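Local coordinates for protein D-alanyl-D-alanine carboxypeptidase DacB2 (Mycobacterium tuberculosis H37Rv, PDB 4RYE) that probably removes the terminal D-alanine from peptidoglycan stem pentapeptides, showing D,D-carboxypeptidase activity in vitro as a serine-type penicillin-binding protein of cell wall biogenesis, at residues 27-31 against 163-167; 52-56 against 123-128; 197-201 against 250-255. All coordinates share one frame; numbering follows the deposited sequence.

In the fold
The three contacts illustrate how a peptidase of the S11 family, in the beta-lactamase clan, joins helices to one another and to a central antiparallel sheet. Contact 2 falls, in chain order, between the two segments of contact 1, and contact 3 follows both. Contact 1 ties the turn between strands 22-27 and 32-37 to helix 155-166; contact 2 crosses helices 50-60 and 117-130. Their centres lie about 16 Å apart, and they meet where Leu55 CD2 comes within 3.7 Å of Ala165 CA. Contact 3 packs helix 246-259 and segment 197-201 beside the sheet, its centre about 27 Å from that of contact 2, across the chain's centre. Annotated catalytic residues lie near contact 2 alone.

Contact 1 of 3, residues 27-31 against 163-167; sequences DLDSG and RAAMA
Arg163 NE donates to the carbonyl O of Leu28 at 2.6 Å, the shortest polar link between the hairpin turn 27-31 and helix 155-166. The donor stands 44° out of the carbonyl plane, and the N-H points only moderately straight at its target. A second bond runs from Arg163 NH2 to Asp29 O at 3.0 Å, so one guanidinium holds two successive peptide carbonyls and its rotation is restrained. Both oxygens lie at the edge of the group, slightly tilted from its plane, while Gly31 CA lies 3.6 Å above the guanidinium plane on one face, offset toward the rim. A water interposed between Ser30 O and NH2 adds a weak third link on the NH2 side.

The arginine reaches this far because CG is anti to the backbone N (chi1 -175°) and the chain then stays extended to NE. Leu28 runs past it in the opposite direction, and its CD1 lies against Arg163 CG at 4.0 Å. Selenomethionine Met166, one helical turn later, adds its CB to the same apolar patch.

The carbonyls are presented by a turn with its own internal fastening. Asp27 OD1 accepts from Asp29 N at 2.8 Å and from Ser30 N at 3.0 Å, while the other carboxylate oxygen, OD2, forms a salt bridge with Arg228. Asp29 is turned away from Arg163 and pairs with Arg229. The arrangement is an Asx turn and Asx motif in a beta hairpin, closed by the bond from Gly31 N to Asp27 O, with Gly31 in the left-handed region (phi 80°), and joined to a helix through one arginine.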
loop_
_atom_site.group_PDB
_atom_site.type_symbol
_atom_site.label_atom_id
_atom_site.label_comp_id
_atom_site.label_asym_id
_atom_site.label_seq_id
_atom_site.Cartn_x
_atom_site.Cartn_y
_atom_site.Cartn_z
ATOM N N ASP A 27 10.015 -8.426 9.723
ATOM C CA ASP A 27 9.579 -8.023 11.052
ATOM C C ASP A 27 9.511 -6.499 11.037
ATOM O O ASP A 27 10.496 -5.827 10.735
ATOM C CB ASP A 27 10.582 -8.524 12.094
ATOM C CG ASP A 27 10.179 -8.191 13.536
ATOM O OD1 ASP A 27 9.885 -7.016 13.846
ATOM O OD2 ASP A 27 10.189 -9.117 14.375
ATOM N N LEU A 28 8.336 -5.967 11.352
ATOM C CA LEU A 28 8.062 -4.533 11.301
ATOM C C LEU A 28 8.973 -3.725 12.234
ATOM O O LEU A 28 9.329 -2.578 11.941
ATOM C CB LEU A 28 6.590 -4.307 11.672
ATOM C CG LEU A 28 5.937 -2.948 11.440
ATOM C CD1 LEU A 28 5.879 -2.603 9.950
ATOM C CD2 LEU A 28 4.551 -2.948 12.053
ATOM N N ASP A 29 9.359 -4.328 13.354
ATOM C CA ASP A 29 10.116 -3.615 14.377
ATOM C C ASP A 29 11.638 -3.767 14.247
ATOM O O ASP A 29 12.371 -2.784 14.325
ATOM C CB ASP A 29 9.631 -4.027 15.775
ATOM C CG ASP A 29 8.182 -3.636 16.016
ATOM O OD1 ASP A 29 7.905 -2.421 16.080
ATOM O OD2 ASP A 29 7.317 -4.535 16.123
ATOM N N SER A 30 12.111 -4.992 14.044
ATOM C CA SER A 30 13.548 -5.251 13.996
ATOM C C SER A 30 14.138 -5.106 12.589
ATOM O O SER A 30 15.338 -4.884 12.441
ATOM C CB SER A 30 13.847 -6.647 14.522
ATOM O OG SER A 30 13.451 -7.620 13.572
ATOM N N GLY A 31 13.297 -5.224 11.564
ATOM C CA GLY A 31 13.757 -5.176 10.183
ATOM C C GLY A 31 14.370 -6.476 9.673
ATOM O O GLY A 31 14.861 -6.525 8.536
ATOM N N ARG A 163 6.642 0.191 6.305
ATOM C CA ARG A 163 7.181 0.269 7.655
ATOM C C ARG A 163 7.290 1.729 8.096
ATOM O O ARG A 163 6.972 2.076 9.241
ATOM C CB ARG A 163 8.553 -0.407 7.673
ATOM C CG ARG A 163 9.187 -0.523 9.022
ATOM C CD ARG A 163 10.388 -1.455 8.934
ATOM N NE ARG A 163 11.045 -1.582 10.224
ATOM C CZ ARG A 163 12.359 -1.611 10.388
ATOM N NH1 ARG A 163 13.166 -1.518 9.332
ATOM N NH2 ARG A 163 12.860 -1.720 11.608
ATOM N N ALA A 164 7.723 2.586 7.179
ATOM C CA ALA A 164 7.807 4.017 7.466
ATOM C C ALA A 164 6.413 4.595 7.681
ATOM O O ALA A 164 6.205 5.438 8.562
ATOM C CB ALA A 164 8.532 4.759 6.331
ATOM N N ALA A 165 5.455 4.157 6.867
ATOM C CA ALA A 165 4.093 4.654 6.977
ATOM C C ALA A 165 3.445 4.223 8.292
ATOM O O ALA A 165 2.750 5.008 8.925
ATOM C CB ALA A 165 3.247 4.206 5.779
HETATM N N MSE A 166 3.676 2.982 8.704
HETATM C CA MSE A 166 3.097 2.462 9.944
HETATM C C MSE A 166 3.609 3.179 11.183
HETATM O O MSE A 166 2.965 3.158 12.238
HETATM C CB MSE A 166 3.357 0.960 10.073
HETATM C CG MSE A 166 2.486 0.103 9.149
HETATM SE SE MSE A 166 0.554 0.314 9.482
HETATM C CE MSE A 166 0.542 -0.046 11.397
ATOM N N ALA A 167 4.776 3.803 11.062
ATOM C CA ALA A 167 5.340 4.557 12.173
ATOM C C ALA A 167 4.562 5.845 12.419
ATOM O O ALA A 167 4.600 6.406 13.512
ATOM C CB ALA A 167 6.803 4.859 11.917
HETATM O O HOH W 1 16.353 -1.880 11.604
#

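Contact 2 of 3, residues 52-56 against 123-128; sequences LLALV and KMNAKA
Leu52 and Val56 meet selenomethionine Met124 and Lys127 in a nearly perpendicular helix-helix crossing, with segment axes 9.1 Å apart at 94°. Helix 50-60 carries Lys50, by similarity the catalytic proton acceptor, and begins just after the inferred nucleophile Ser47, in keeping with the SxxK motif of this family.

In Leu52, a chi1 of -172° carries CG toward Met124, and the fork at CG then gives each methyl its own neighbour. CD2 comes to 3.4 Å from the backbone oxygen Met124 O, rests on Met124 CB and also touches the methyl of Ala128, whereas CD1 lies along Lys127 CG. Val56, one turn on, divides its branches likewise. Its CG1 meets Lys123 CB at 3.9 Å, the two side chains crossing at about a right angle, and CG2 settles on the helix backbone, 3.7 Å from Lys123 O, with Met124 CA, Met124 CG and Lys127 CB around it.

The lysines contribute carbon here and send their ammonium groups toward the C-terminal part of helix 50-60. Lys123 is extended beyond CG, carrying NZ to a salt bridge with Glu60. Lys127 bends at each torsion past chi1, so that CE passes Leu55 CB at 4.2 Å and NZ pairs with Asp59. Each lysine thus links the two helices through both its chain and its ammonium group.

Met124 travels in the opposite sense, toward the start of helix 50-60. Its CG packs on the main chain at Leu53 CA, and SE lies 4.1 Å from Leu53 CB. The turn at chi3 (71°) then sets the terminal carbon CE 4.0 Å from Leu53 N.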
loop_
_atom_site.group_PDB
_atom_site.type_symbol
_atom_site.label_atom_id
_atom_site.label_comp_id
_atom_site.label_asym_id
_atom_site.label_seq_id
_atom_site.Cartn_x
_atom_site.Cartn_y
_atom_site.Cartn_z
ATOM N N LEU A 52 3.167 5.424 -0.615
ATOM C CA LEU A 52 4.223 6.413 -0.769
ATOM C C LEU A 52 3.644 7.824 -0.930
ATOM O O LEU A 52 4.175 8.783 -0.380
ATOM C CB LEU A 52 5.098 6.049 -1.965
ATOM C CG LEU A 52 6.368 6.869 -2.169
ATOM C CD1 LEU A 52 7.231 6.793 -0.913
ATOM C CD2 LEU A 52 7.121 6.363 -3.394
ATOM N N LEU A 53 2.550 7.957 -1.673
ATOM C CA LEU A 53 1.880 9.258 -1.772
ATOM C C LEU A 53 1.383 9.693 -0.395
ATOM O O LEU A 53 1.527 10.853 -0.015
ATOM C CB LEU A 53 0.704 9.190 -2.758
ATOM C CG LEU A 53 -0.197 10.431 -2.799
ATOM C CD1 LEU A 53 0.579 11.657 -3.231
ATOM C CD2 LEU A 53 -1.379 10.182 -3.734
ATOM N N ALA A 54 0.800 8.761 0.357
ATOM C CA ALA A 54 0.310 9.067 1.703
ATOM C C ALA A 54 1.415 9.600 2.622
ATOM O O ALA A 54 1.188 10.536 3.391
ATOM C CB ALA A 54 -0.381 7.838 2.335
ATOM N N LEU A 55 2.600 9.000 2.553
ATOM C CA LEU A 55 3.749 9.488 3.328
ATOM C C LEU A 55 4.096 10.947 3.019
ATOM O O LEU A 55 4.353 11.740 3.923
ATOM C CB LEU A 55 4.984 8.638 3.041
ATOM C CG LEU A 55 5.178 7.346 3.819
ATOM C CD1 LEU A 55 6.368 6.596 3.227
ATOM C CD2 LEU A 55 5.404 7.651 5.290
ATOM N N VAL A 56 4.126 11.295 1.734
ATOM C CA VAL A 56 4.419 12.666 1.335
ATOM C C VAL A 56 3.328 13.605 1.864
ATOM O O VAL A 56 3.622 14.664 2.435
ATOM C CB VAL A 56 4.523 12.793 -0.200
ATOM C CG1 VAL A 56 4.600 14.266 -0.611
ATOM C CG2 VAL A 56 5.736 12.025 -0.715
ATOM N N LYS A 123 8.318 14.463 -5.541
ATOM C CA LYS A 123 8.333 14.314 -4.078
ATOM C C LYS A 123 8.234 12.862 -3.606
ATOM O O LYS A 123 8.881 12.474 -2.629
ATOM C CB LYS A 123 7.224 15.149 -3.428
ATOM C CG LYS A 123 7.424 16.658 -3.569
ATOM C CD LYS A 123 6.227 17.421 -2.989
ATOM C CE LYS A 123 6.476 18.928 -3.020
ATOM N NZ LYS A 123 5.309 19.694 -2.495
HETATM N N MSE A 124 7.412 12.056 -4.274
HETATM C CA MSE A 124 7.324 10.638 -3.929
HETATM C C MSE A 124 8.658 9.917 -4.157
HETATM O O MSE A 124 9.117 9.144 -3.324
HETATM C CB MSE A 124 6.207 9.960 -4.730
HETATM C CG MSE A 124 4.800 10.330 -4.260
HETATM SE SE MSE A 124 3.491 9.925 -5.652
HETATM C CE MSE A 124 3.534 7.971 -5.573
ATOM N N ASN A 125 9.279 10.181 -5.294
ATOM C CA ASN A 125 10.568 9.577 -5.597
ATOM C C ASN A 125 11.648 10.055 -4.634
ATOM O O ASN A 125 12.487 9.267 -4.201
ATOM C CB ASN A 125 10.940 9.840 -7.060
ATOM C CG ASN A 125 10.146 8.962 -8.008
ATOM O OD1 ASN A 125 9.862 7.805 -7.690
ATOM N ND2 ASN A 125 9.764 9.505 -9.157
ATOM N N ALA A 126 11.609 11.332 -4.266
ATOM C CA ALA A 126 12.554 11.829 -3.263
ATOM C C ALA A 126 12.354 11.134 -1.912
ATOM O O ALA A 126 13.322 10.816 -1.215
ATOM C CB ALA A 126 12.446 13.330 -3.110
ATOM N N LYS A 127 11.100 10.909 -1.543
ATOM C CA LYS A 127 10.786 10.241 -0.278
ATOM C C LYS A 127 11.294 8.793 -0.270
ATOM O O LYS A 127 11.902 8.340 0.710
ATOM C CB LYS A 127 9.271 10.296 -0.036
ATOM C CG LYS A 127 8.782 9.562 1.212
ATOM C CD LYS A 127 9.591 9.937 2.445
ATOM C CE LYS A 127 8.737 10.555 3.511
ATOM N NZ LYS A 127 8.780 12.042 3.413
ATOM N N ALA A 128 11.057 8.070 -1.360
ATOM C CA ALA A 128 11.575 6.705 -1.480
ATOM C C ALA A 128 13.084 6.683 -1.268
ATOM O O ALA A 128 13.608 5.828 -0.546
ATOM C CB ALA A 128 11.209 6.095 -2.832
#

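Contact 3 of 3, residues 197-201 against 250-255; sequences LLQRY and AATLFD
Tyr201 reaches toward helix 246-259 and overlaps the methyl of Ala251, whose CB lies 3.6 Å from Tyr201 CD1. Farther along the ring, Phe254 CB comes to 3.4 Å from Tyr201 OH, and the hydroxyl donates to Asp255 OD1 at 2.6 Å. That oxygen lies near the plane of the tyrosine ring and receives the bond on its anti side, 29° out of the carboxylate plane. A chi1 of -164° swings the tyrosine ring away from its own main-chain nitrogen and out from the end of helix 197-200 to this carboxylate. The two aromatic rings meet obliquely, centroids 5.7 Å apart.

Leu197, a turn earlier, meets the Phe254 ring at its edge. Its CD2 lies in the ring plane, 3.5 Å from Phe254 CE2, and also contacts the methyl of Ala250. Arg225 adds a cation-pi interaction to Tyr201 and a long, weak ion pair to Asp255, bringing charge to the polar end.

The short helix 197-200 lies beside helix 246-259, next to the central sheet: Leu197 rests on Phe219 and Tyr201 on Ala223 of strand 218-225, while Phe254 also packs on Leu230 and Ile232 of strand 228-237.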
loop_
_atom_site.group_PDB
_atom_site.type_symbol
_atom_site.label_atom_id
_atom_site.label_comp_id
_atom_site.label_asym_id
_atom_site.label_seq_id
_atom_site.Cartn_x
_atom_site.Cartn_y
_atom_site.Cartn_z
ATOM N N LEU A 197 -8.315 -8.152 4.604
ATOM C CA LEU A 197 -7.464 -8.762 5.614
ATOM C C LEU A 197 -7.898 -8.310 7.015
ATOM O O LEU A 197 -7.835 -9.087 7.963
ATOM C CB LEU A 197 -5.988 -8.458 5.343
ATOM C CG LEU A 197 -4.993 -9.577 5.679
ATOM C CD1 LEU A 197 -5.371 -10.873 4.968
ATOM C CD2 LEU A 197 -3.575 -9.186 5.325
ATOM N N LEU A 198 -8.375 -7.069 7.135
ATOM C CA LEU A 198 -8.837 -6.555 8.427
ATOM C C LEU A 198 -9.966 -7.408 8.978
ATOM O O LEU A 198 -10.039 -7.664 10.181
ATOM C CB LEU A 198 -9.303 -5.103 8.299
ATOM C CG LEU A 198 -8.193 -4.123 7.927
ATOM C CD1 LEU A 198 -8.753 -2.730 7.817
ATOM C CD2 LEU A 198 -7.067 -4.173 8.965
ATOM N N GLN A 199 -10.844 -7.851 8.085
ATOM C CA GLN A 199 -12.003 -8.638 8.481
ATOM C C GLN A 199 -11.717 -10.137 8.597
ATOM O O GLN A 199 -12.367 -10.836 9.369
ATOM C CB GLN A 199 -13.152 -8.400 7.491
ATOM C CG GLN A 199 -13.566 -6.938 7.374
ATOM C CD GLN A 199 -14.340 -6.646 6.104
ATOM O OE1 GLN A 199 -13.868 -6.916 4.998
ATOM N NE2 GLN A 199 -15.535 -6.085 6.254
ATOM N N ARG A 200 -10.759 -10.639 7.828
ATOM C CA ARG A 200 -10.555 -12.088 7.766
ATOM C C ARG A 200 -9.434 -12.594 8.658
ATOM O O ARG A 200 -9.387 -13.782 8.996
ATOM C CB ARG A 200 -10.250 -12.517 6.333
ATOM C CG ARG A 200 -11.376 -12.276 5.350
ATOM C CD ARG A 200 -10.802 -12.161 3.947
ATOM N NE ARG A 200 -11.837 -11.984 2.934
ATOM C CZ ARG A 200 -12.326 -12.980 2.210
ATOM N NH1 ARG A 200 -11.863 -14.208 2.398
ATOM N NH2 ARG A 200 -13.264 -12.750 1.301
ATOM N N TYR A 201 -8.515 -11.705 9.010
ATOM C CA TYR A 201 -7.305 -12.117 9.713
ATOM C C TYR A 201 -7.126 -11.360 11.025
ATOM O O TYR A 201 -6.665 -10.219 11.011
ATOM C CB TYR A 201 -6.074 -11.880 8.826
ATOM C CG TYR A 201 -4.873 -12.633 9.333
ATOM C CD1 TYR A 201 -4.720 -13.976 9.052
ATOM C CD2 TYR A 201 -3.918 -12.012 10.126
ATOM C CE1 TYR A 201 -3.632 -14.692 9.527
ATOM C CE2 TYR A 201 -2.812 -12.723 10.608
ATOM C CZ TYR A 201 -2.686 -14.061 10.308
ATOM O OH TYR A 201 -1.608 -14.780 10.781
ATOM N N ALA A 250 -1.765 -14.172 1.770
ATOM C CA ALA A 250 -1.332 -13.212 2.778
ATOM C C ALA A 250 -1.483 -13.824 4.160
ATOM O O ALA A 250 -0.597 -13.700 4.996
ATOM C CB ALA A 250 -2.124 -11.903 2.676
ATOM N N ALA A 251 -2.615 -14.472 4.403
ATOM C CA ALA A 251 -2.853 -15.088 5.700
ATOM C C ALA A 251 -1.866 -16.245 5.899
ATOM O O ALA A 251 -1.367 -16.473 6.999
ATOM C CB ALA A 251 -4.292 -15.570 5.802
ATOM N N THR A 252 -1.594 -16.977 4.823
ATOM C CA THR A 252 -0.627 -18.073 4.871
ATOM C C THR A 252 0.783 -17.572 5.226
ATOM O O THR A 252 1.480 -18.188 6.039
ATOM C CB THR A 252 -0.616 -18.853 3.543
ATOM O OG1 THR A 252 -1.801 -19.650 3.467
ATOM C CG2 THR A 252 0.599 -19.764 3.449
ATOM N N LEU A 253 1.193 -16.451 4.640
ATOM C CA LEU A 253 2.515 -15.880 4.928
ATOM C C LEU A 253 2.626 -15.342 6.348
ATOM O O LEU A 253 3.629 -15.576 7.021
ATOM C CB LEU A 253 2.881 -14.793 3.918
ATOM C CG LEU A 253 3.294 -15.329 2.547
ATOM C CD1 LEU A 253 3.533 -14.181 1.587
ATOM C CD2 LEU A 253 4.546 -16.213 2.668
ATOM N N PHE A 254 1.593 -14.639 6.805
ATOM C CA PHE A 254 1.556 -14.155 8.184
ATOM C C PHE A 254 1.593 -15.317 9.173
ATOM O O PHE A 254 2.399 -15.306 10.118
ATOM C CB PHE A 254 0.304 -13.286 8.420
ATOM C CG PHE A 254 0.446 -11.847 7.949
ATOM C CD1 PHE A 254 1.560 -11.080 8.293
ATOM C CD2 PHE A 254 -0.549 -11.260 7.175
ATOM C CE1 PHE A 254 1.676 -9.751 7.864
ATOM C CE2 PHE A 254 -0.441 -9.948 6.740
ATOM C CZ PHE A 254 0.674 -9.186 7.085
ATOM N N ASP A 255 0.732 -16.316 8.958
ATOM C CA ASP A 255 0.700 -17.508 9.808
ATOM C C ASP A 255 2.080 -18.171 9.859
ATOM O O ASP A 255 2.569 -18.541 10.930
ATOM C CB ASP A 255 -0.299 -18.552 9.280
ATOM C CG ASP A 255 -1.748 -18.253 9.659
ATOM O OD1 ASP A 255 -2.002 -17.310 10.436
ATOM O OD2 ASP A 255 -2.638 -18.990 9.179
#